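Local coordinates for lipolytic protein G-D-S-L family (Veillonella parvula DSM 2008, PDB 4RW0), which belongs to the GDSL-like family of SGNH hydrolases and probably hydrolyses ester bonds of lipids or other acylated substrates, at residues F71-T76 and I143-T148; I107-Q112 and E129-Y134. One frame throughout, in Å; residues are numbered along the deposited sequence.

Interaction 1: residues F71-T76 and I143-T148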
loop_
_atom_site.group_PDB
_atom_site.type_symbol
_atom_site.label_atom_id
_atom_site.label_comp_id
_atom_site.label_asym_id
_atom_site.label_seq_id
_atom_site.Cartn_x
_atom_site.Cartn_y
_atom_site.Cartn_z
ATOM N N PHE A 71 -2.469 5.779 5.027
ATOM C CA PHE A 71 -1.702 4.730 4.388
ATOM C C PHE A 71 -1.567 4.991 2.878
ATOM O O PHE A 71 -2.537 5.358 2.276
ATOM C CB PHE A 71 -2.426 3.377 4.622
ATOM C CG PHE A 71 -1.856 2.246 3.756
ATOM C CD1 PHE A 71 -0.762 1.505 4.211
ATOM C CD2 PHE A 71 -2.291 2.031 2.473
ATOM C CE1 PHE A 71 -0.215 0.522 3.452
ATOM C CE2 PHE A 71 -1.708 1.021 1.687
ATOM C CZ PHE A 71 -0.642 0.293 2.191
ATOM N N LEU A 72 -0.397 4.828 2.282
ATOM C CA LEU A 72 -0.165 5.016 0.874
ATOM C C LEU A 72 0.627 3.810 0.329
ATOM O O LEU A 72 1.623 3.362 0.900
ATOM C CB LEU A 72 0.782 6.202 0.609
ATOM C CG LEU A 72 0.433 7.466 1.282
ATOM C CD1 LEU A 72 1.510 8.493 1.012
ATOM C CD2 LEU A 72 -0.902 7.878 0.692
HETATM N N MSE A 73 0.255 3.389 -0.841
HETATM C CA MSE A 73 1.033 2.376 -1.559
HETATM C C MSE A 73 0.688 2.399 -3.019
HETATM O O MSE A 73 -0.520 2.288 -3.392
HETATM C CB MSE A 73 0.731 0.973 -0.937
HETATM C CG MSE A 73 1.458 -0.054 -1.740
HETATM SE SE MSE A 73 1.231 -1.891 -0.917
HETATM C CE MSE A 73 -0.733 -2.216 -1.110
ATOM N N CYS A 74 1.677 2.499 -3.923
ATOM C CA CYS A 74 1.366 2.549 -5.348
ATOM C C CYS A 74 2.628 2.317 -6.198
ATOM O O CYS A 74 3.725 2.253 -5.681
ATOM C CB CYS A 74 0.750 3.923 -5.677
ATOM S SG CYS A 74 -0.441 3.898 -7.027
ATOM N N GLY A 75 2.462 2.185 -7.496
ATOM C CA GLY A 75 3.601 2.153 -8.413
ATOM C C GLY A 75 3.649 0.992 -9.323
ATOM O O GLY A 75 4.236 1.064 -10.405
ATOM N N THR A 76 2.972 -0.102 -8.950
ATOM C CA THR A 76 2.871 -1.235 -9.871
ATOM C C THR A 76 2.467 -0.891 -11.275
ATOM O O THR A 76 3.072 -1.387 -12.253
ATOM C CB THR A 76 1.881 -2.301 -9.303
ATOM O OG1 THR A 76 2.451 -2.803 -8.100
ATOM C CG2 THR A 76 1.563 -3.440 -10.306
ATOM N N ILE A 143 4.920 -1.020 6.127
ATOM C CA ILE A 143 4.371 -2.368 6.027
ATOM C C ILE A 143 4.947 -3.106 4.820
ATOM O O ILE A 143 4.651 -2.777 3.660
ATOM C CB ILE A 143 2.807 -2.371 5.971
ATOM C CG1 ILE A 143 2.193 -1.545 7.099
ATOM C CG2 ILE A 143 2.287 -3.831 5.943
ATOM C CD1 ILE A 143 0.684 -1.295 6.950
ATOM N N ASP A 144 5.770 -4.123 5.079
ATOM C CA ASP A 144 6.519 -4.828 4.017
ATOM C C ASP A 144 5.690 -5.951 3.461
ATOM O O ASP A 144 5.941 -7.147 3.770
ATOM C CB ASP A 144 7.874 -5.379 4.540
ATOM C CG ASP A 144 8.736 -6.007 3.435
ATOM O OD1 ASP A 144 8.408 -6.010 2.225
ATOM O OD2 ASP A 144 9.798 -6.547 3.772
ATOM N N PHE A 145 4.704 -5.614 2.617
ATOM C CA PHE A 145 3.900 -6.654 2.001
ATOM C C PHE A 145 4.699 -7.515 1.056
ATOM O O PHE A 145 4.386 -8.705 0.841
ATOM C CB PHE A 145 2.737 -6.040 1.249
ATOM C CG PHE A 145 1.737 -5.299 2.110
ATOM C CD1 PHE A 145 0.873 -5.981 2.981
ATOM C CD2 PHE A 145 1.590 -3.912 1.994
ATOM C CE1 PHE A 145 -0.086 -5.312 3.700
ATOM C CE2 PHE A 145 0.627 -3.242 2.718
ATOM C CZ PHE A 145 -0.223 -3.941 3.586
ATOM N N TYR A 146 5.702 -6.906 0.417
ATOM C CA TYR A 146 6.466 -7.581 -0.595
ATOM C C TYR A 146 7.034 -8.911 -0.016
ATOM O O TYR A 146 6.874 -9.976 -0.625
ATOM C CB TYR A 146 7.682 -6.728 -1.081
ATOM C CG TYR A 146 8.514 -7.436 -2.143
ATOM C CD1 TYR A 146 9.497 -8.360 -1.810
ATOM C CD2 TYR A 146 8.296 -7.200 -3.476
ATOM C CE1 TYR A 146 10.208 -9.053 -2.784
ATOM C CE2 TYR A 146 8.981 -7.882 -4.433
ATOM C CZ TYR A 146 9.960 -8.800 -4.085
ATOM O OH TYR A 146 10.594 -9.452 -5.145
ATOM N N THR A 147 7.639 -8.815 1.154
ATOM C CA THR A 147 8.310 -9.962 1.770
ATOM C C THR A 147 7.320 -11.044 2.191
ATOM O O THR A 147 7.531 -12.242 1.979
ATOM C CB THR A 147 9.163 -9.514 2.934
ATOM O OG1 THR A 147 10.137 -8.609 2.443
ATOM C CG2 THR A 147 9.949 -10.719 3.542
ATOM N N THR A 148 6.189 -10.617 2.716
ATOM C CA THR A 148 5.129 -11.525 3.091
ATOM C C THR A 148 4.671 -12.441 1.999
ATOM O O THR A 148 4.604 -13.653 2.183
ATOM C CB THR A 148 3.918 -10.697 3.653
ATOM O OG1 THR A 148 4.348 -9.924 4.751
ATOM C CG2 THR A 148 2.861 -11.588 4.111
#
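F71 meets the F145 ring at its edge: F71 CE1 lies in the plane of that ring, and F71 CZ comes 3.8 Å from F145 CE2. The pair illustrates how an alpha/beta/alpha sandwich of the SGNH hydrolase type is filled: alternate side chains of a parallel strand interlock with residues of a strand-to-helix junction two strands away. One face of the F145 ring is overlain by I143 CG2 from its own segment, 3.4 Å from the ring plane and nearer the ring's border than its centre. The F71 ring, in turn, is approached obliquely by I143 CD1, 4.0 Å from F71 CE1, while W25 meets F71 edge-to-face and also touches F145. A chi1 of 168° sets the F71 ring opposite its own backbone N, where CE1 and CZ meet I143 and F145. M73, present as selenomethionine, follows on the same side; its SE stands 3.6 Å from F145 CD2, a Met-aromatic contact in which SE comes in obliquely, 63° off the ring normal. Cutting F71 back to an alanine would probably open a gap beside the F145 edge and strip I143 CD1 of its aromatic neighbour. Helices 12-15 and 168-182 close in around these side chains. Past the strand, G75 and T76 begin the Gly-x-Asn-Asp motif of the family, whose asparagine in relatives contributes to the oxyanion hole. On the other segment D144 is the N-cap of helix 145-154: its OD1 accepts T147 N at 3.1 Å, met from 59° out of the carboxylate plane.

Interaction 2: residues I107-Q112 and E129-Y134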
loop_
_atom_site.group_PDB
_atom_site.type_symbol
_atom_site.label_atom_id
_atom_site.label_comp_id
_atom_site.label_asym_id
_atom_site.label_seq_id
_atom_site.Cartn_x
_atom_site.Cartn_y
_atom_site.Cartn_z
ATOM N N ILE A 107 3.610 3.753 5.082
ATOM C CA ILE A 107 3.969 3.359 3.764
ATOM C C ILE A 107 3.860 1.837 3.561
ATOM O O ILE A 107 4.342 1.083 4.405
ATOM C CB ILE A 107 5.456 3.762 3.477
ATOM C CG1 ILE A 107 5.623 5.267 3.545
ATOM C CG2 ILE A 107 5.883 3.334 2.098
ATOM C CD1 ILE A 107 7.072 5.707 3.503
ATOM N N GLY A 108 3.235 1.406 2.463
ATOM C CA GLY A 108 3.189 -0.011 2.120
ATOM C C GLY A 108 4.154 -0.283 1.019
ATOM O O GLY A 108 4.289 0.523 0.105
ATOM N N LEU A 109 4.902 -1.377 1.112
ATOM C CA LEU A 109 5.820 -1.768 0.042
ATOM C C LEU A 109 5.060 -2.722 -0.839
ATOM O O LEU A 109 4.700 -3.804 -0.398
ATOM C CB LEU A 109 7.063 -2.448 0.610
ATOM C CG LEU A 109 7.749 -1.668 1.713
ATOM C CD1 LEU A 109 8.960 -2.425 2.283
ATOM C CD2 LEU A 109 8.183 -0.298 1.222
ATOM N N GLU A 110 4.895 -2.364 -2.103
ATOM C CA GLU A 110 4.082 -3.121 -2.977
ATOM C C GLU A 110 4.744 -4.493 -3.305
ATOM O O GLU A 110 5.948 -4.646 -3.240
ATOM C CB GLU A 110 3.736 -2.340 -4.237
ATOM C CG GLU A 110 2.340 -2.743 -4.772
ATOM C CD GLU A 110 1.595 -1.645 -5.582
ATOM O OE1 GLU A 110 2.262 -0.708 -6.081
ATOM O OE2 GLU A 110 0.342 -1.759 -5.714
ATOM N N THR A 111 3.904 -5.423 -3.656
ATOM C CA THR A 111 4.231 -6.807 -3.864
ATOM C C THR A 111 4.832 -7.072 -5.217
ATOM O O THR A 111 4.880 -6.230 -6.102
ATOM C CB THR A 111 2.940 -7.634 -3.645
ATOM O OG1 THR A 111 1.847 -7.019 -4.337
ATOM C CG2 THR A 111 2.587 -7.661 -2.181
ATOM N N GLN A 112 5.346 -8.278 -5.389
ATOM C CA GLN A 112 6.138 -8.593 -6.563
ATOM C C GLN A 112 5.391 -8.641 -7.872
ATOM O O GLN A 112 4.199 -8.914 -7.926
ATOM C CB GLN A 112 6.861 -9.935 -6.334
ATOM C CG GLN A 112 5.956 -11.152 -6.519
ATOM C CD GLN A 112 6.433 -12.339 -5.666
ATOM O OE1 GLN A 112 6.556 -12.240 -4.444
ATOM N NE2 GLN A 112 6.648 -13.473 -6.308
ATOM N N GLU A 129 13.526 -0.750 -1.593
ATOM C CA GLU A 129 14.753 -0.404 -0.813
ATOM C C GLU A 129 14.893 1.080 -0.515
ATOM O O GLU A 129 15.189 1.484 0.619
ATOM C CB GLU A 129 16.057 -0.894 -1.536
ATOM C CG GLU A 129 16.230 -2.407 -1.476
ATOM C CD GLU A 129 16.028 -3.004 -0.061
ATOM O OE1 GLU A 129 15.092 -3.858 0.080
ATOM O OE2 GLU A 129 16.757 -2.603 0.912
ATOM N N GLN A 130 14.610 1.905 -1.496
ATOM C CA GLN A 130 14.679 3.347 -1.269
ATOM C C GLN A 130 13.608 3.839 -0.336
ATOM O O GLN A 130 13.834 4.758 0.452
ATOM C CB GLN A 130 14.650 4.085 -2.583
ATOM C CG GLN A 130 15.864 3.825 -3.467
ATOM C CD GLN A 130 15.744 4.468 -4.829
ATOM O OE1 GLN A 130 15.890 5.672 -4.979
ATOM N NE2 GLN A 130 15.465 3.667 -5.832
ATOM N N LEU A 131 12.424 3.212 -0.367
ATOM C CA LEU A 131 11.363 3.610 0.549
ATOM C C LEU A 131 11.739 3.257 1.963
ATOM O O LEU A 131 11.487 4.009 2.918
ATOM C CB LEU A 131 10.013 2.899 0.176
ATOM C CG LEU A 131 9.302 3.412 -1.075
ATOM C CD1 LEU A 131 8.076 2.528 -1.423
ATOM C CD2 LEU A 131 8.867 4.875 -0.838
ATOM N N LYS A 132 12.291 2.066 2.154
ATOM C CA LYS A 132 12.688 1.695 3.522
ATOM C C LYS A 132 13.735 2.694 4.064
ATOM O O LYS A 132 13.699 3.045 5.236
ATOM C CB LYS A 132 13.296 0.303 3.614
ATOM C CG LYS A 132 12.364 -0.807 3.285
ATOM C CD LYS A 132 13.027 -2.145 3.513
ATOM C CE LYS A 132 12.941 -3.009 2.293
ATOM N NZ LYS A 132 13.179 -4.423 2.675
ATOM N N ALA A 133 14.620 3.135 3.202
ATOM C CA ALA A 133 15.683 4.097 3.608
ATOM C C ALA A 133 15.078 5.447 3.954
ATOM O O ALA A 133 15.370 6.023 5.004
ATOM C CB ALA A 133 16.702 4.232 2.510
ATOM N N TYR A 134 14.158 5.915 3.124
ATOM C CA TYR A 134 13.430 7.163 3.426
ATOM C C TYR A 134 12.664 7.077 4.749
ATOM O O TYR A 134 12.658 8.016 5.537
ATOM C CB TYR A 134 12.508 7.518 2.213
ATOM C CG TYR A 134 11.737 8.814 2.346
ATOM C CD1 TYR A 134 10.554 8.872 3.048
ATOM C CD2 TYR A 134 12.227 9.984 1.793
ATOM C CE1 TYR A 134 9.866 10.062 3.190
ATOM C CE2 TYR A 134 11.580 11.186 1.964
ATOM C CZ TYR A 134 10.391 11.232 2.635
ATOM O OH TYR A 134 9.751 12.432 2.751
#
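L109 and L131 carry most of the apolar contact, the two leucines running antiparallel, side by side: L109 CD2 rests 3.8 Å from L131 CB and also touches L131 CD1. Both leucines hold CG anti to the carbonyl carbon (chi1 -51° and -73°), which brings their branches together where helix 120-138 lies on the sheet. I107 adds a looser touch, its CG2 lying 4.2 Å from L131 CD1. The other methyl of L109, CD1, packs against the aliphatic part of K132, 3.9 Å from CG and a similar distance from CE, the lysine chain passing roughly perpendicular to the leucine. At the margin of the contact, K132 NZ forms a salt bridge with E129 OE1 (3.3 Å), one turn back on the same helix; the lysine thus offers carbon to the leucine and its ammonium to the glutamate. Among the polar links around the contact, E110 O accepts N128 ND2, a further tie between the segment after the strand and helix 120-138. Helix 85-100 borders the group through I96, which touches I107. Packing of the connecting helix on the strand before it is the hallmark of a beta-alpha-beta crossover, here strand 104-108, helix 120-138 and strand 141-143.

Taken together, interactions 1 and 2 show how one parallel sheet is packed on both faces. Both are buried, but interaction 1 lies nearer the centre of the chain and relies on aromatic rings and selenium, whereas interaction 2, on the opposite face, is aliphatic and reaches a lysine that is partly open to solvent. Their strands 69-73 and 104-108 are neighbours, and I143 N probably hydrogen-bonds to I107 O (2.8 Å), tying one contact to the other through the sheet. A second join is polar: E110 OE1 accepts T76 N and is 2.9 Å from T76 OG1, a probable hydrogen bond. In sequence, both segments of interaction 2 fall between those of interaction 1.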